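Local coordinates for protein alpha-1,2-Mannosidase (Trichoderma reesei, PDB 1HCU) that probably trims alpha-1,2-linked mannose residues from high-mannose N-glycans as a calcium-dependent family 47 glycosyl hydrolase, at residues A[149-154]-A[165-170]. Numbering follows the deposited sequence.
Sequences TTPSGV and VRRSGA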
loop_
_atom_site.group_PDB
_atom_site.type_symbol
_atom_site.label_atom_id
_atom_site.label_comp_id
_atom_site.label_asym_id
_atom_site.label_seq_id
_atom_site.Cartn_x
_atom_site.Cartn_y
_atom_site.Cartn_z
ATOM N N THR A 149 19.175 -9.441 13.104
ATOM C CA THR A 149 20.131 -10.032 14.041
ATOM C C THR A 149 19.489 -10.409 15.376
ATOM O O THR A 149 20.090 -10.244 16.442
ATOM C CB THR A 149 21.352 -9.097 14.318
ATOM O OG1 THR A 149 20.902 -7.827 14.808
ATOM C CG2 THR A 149 22.183 -8.909 13.058
ATOM N N THR A 150 18.258 -10.903 15.314
ATOM C CA THR A 150 17.547 -11.333 16.510
ATOM C C THR A 150 17.830 -12.830 16.668
ATOM O O THR A 150 18.266 -13.481 15.729
ATOM C CB THR A 150 16.033 -11.149 16.359
ATOM O OG1 THR A 150 15.583 -11.882 15.210
ATOM C CG2 THR A 150 15.683 -9.676 16.193
ATOM N N PRO A 151 17.569 -13.389 17.858
ATOM C CA PRO A 151 17.806 -14.816 18.114
ATOM C C PRO A 151 17.062 -15.744 17.150
ATOM O O PRO A 151 17.589 -16.789 16.759
ATOM C CB PRO A 151 17.336 -14.989 19.563
ATOM C CG PRO A 151 17.618 -13.654 20.167
ATOM C CD PRO A 151 17.138 -12.700 19.090
ATOM N N SER A 152 15.847 -15.357 16.762
ATOM C CA SER A 152 15.030 -16.171 15.852
ATOM C C SER A 152 15.216 -15.826 14.376
ATOM O O SER A 152 15.036 -16.672 13.500
ATOM C CB SER A 152 13.543 -16.003 16.174
ATOM O OG SER A 152 13.112 -14.689 15.860
ATOM N N GLY A 153 15.560 -14.577 14.105
ATOM C CA GLY A 153 15.711 -14.154 12.734
ATOM C C GLY A 153 14.534 -13.261 12.379
ATOM O O GLY A 153 14.533 -12.623 11.326
ATOM N N VAL A 154 13.521 -13.224 13.247
ATOM C CA VAL A 154 12.360 -12.369 13.019
ATOM C C VAL A 154 12.907 -10.959 13.164
ATOM O O VAL A 154 13.483 -10.608 14.203
ATOM C CB VAL A 154 11.236 -12.586 14.078
ATOM C CG1 VAL A 154 10.112 -11.564 13.879
ATOM C CG2 VAL A 154 10.683 -13.994 13.975
ATOM N N VAL A 165 25.222 1.374 13.401
ATOM C CA VAL A 165 24.139 0.494 12.977
ATOM C C VAL A 165 23.777 -0.455 14.118
ATOM O O VAL A 165 24.592 -1.276 14.523
ATOM C CB VAL A 165 24.535 -0.341 11.720
ATOM C CG1 VAL A 165 23.390 -1.251 11.310
ATOM C CG2 VAL A 165 24.893 0.585 10.567
ATOM N N ARG A 166 22.555 -0.331 14.635
ATOM C CA ARG A 166 22.091 -1.176 15.731
ATOM C C ARG A 166 20.587 -1.469 15.690
ATOM O O ARG A 166 19.814 -0.732 15.077
ATOM C CB ARG A 166 22.444 -0.534 17.085
ATOM C CG ARG A 166 22.088 0.950 17.194
ATOM C CD ARG A 166 22.359 1.495 18.590
ATOM N NE ARG A 166 21.303 1.115 19.521
ATOM C CZ ARG A 166 20.315 1.921 19.903
ATOM N NH1 ARG A 166 20.245 3.166 19.447
ATOM N NH2 ARG A 166 19.376 1.471 20.719
ATOM N N ARG A 167 20.205 -2.556 16.358
ATOM C CA ARG A 167 18.824 -3.026 16.479
ATOM C C ARG A 167 18.222 -2.257 17.640
ATOM O O ARG A 167 18.950 -1.851 18.547
ATOM C CB ARG A 167 18.823 -4.492 16.891
ATOM C CG ARG A 167 18.060 -5.442 16.039
ATOM C CD ARG A 167 18.165 -6.807 16.676
ATOM N NE ARG A 167 17.390 -6.859 17.911
ATOM C CZ ARG A 167 17.541 -7.783 18.849
ATOM N NH1 ARG A 167 18.450 -8.737 18.697
ATOM N NH2 ARG A 167 16.775 -7.764 19.930
ATOM N N SER A 168 16.905 -2.085 17.651
ATOM C CA SER A 168 16.272 -1.382 18.761
ATOM C C SER A 168 16.191 -2.339 19.959
ATOM O O SER A 168 16.178 -1.911 21.112
ATOM C CB SER A 168 14.865 -0.916 18.380
ATOM O OG SER A 168 13.948 -1.993 18.434
ATOM N N GLY A 169 16.135 -3.637 19.678
ATOM C CA GLY A 169 16.057 -4.619 20.743
ATOM C C GLY A 169 14.636 -4.979 21.141
ATOM O O GLY A 169 14.413 -5.536 22.215
ATOM N N ALA A 170 13.664 -4.660 20.290
ATOM C CA ALA A 170 12.271 -4.983 20.598
ATOM C C ALA A 170 12.159 -6.489 20.790
ATOM O O ALA A 170 12.966 -7.249 20.251
ATOM C CB ALA A 170 11.357 -4.527 19.465
HETATM O O HOH W 1 20.187 -11.071 19.249
#
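R167 reaches from strand 166-167, an outermost strand of a small three-stranded antiparallel sheet, to the loop of T149, T150 and P151 that follows helix 127-144, at the outside of the (alpha/alpha)7 barrel characteristic of glycosyl hydrolase family 47. Its CB points toward that loop, and R167 CG, 3.9 Å from T149 OG1, begins to run past the threonine. R167 CD comes closer, 3.5 Å from T149 OG1, whose hydrogen bond goes to V146 O; R167 CD also meets T150 CG2. A bend at chi3 (71°) then turns the guanidinium across T150, whose methyl T150 CG2 sits over one face, off-centre, 3.7 Å from R167 NE. R167 NE forms a salt bridge with D156 OD1. At the tip, R167 NH1 donates to T149 O over 3.2 Å, a bent bond (141°) that arrives above the carbonyl plane. With a leucine in place of R167, D156, though still held by backbone N-H groups of G169 and A170, would probably lose its cationic mate, and T149 O this donor. T150 is set by its own ST motif: T150 OG1 accepts from G153 N and donates to V154 O, 2.7 Å away, within the turn. Water 1, in the guanidinium plane, donates to T149 O and accepts a weak bond from R167 NH1 at 3.0 Å.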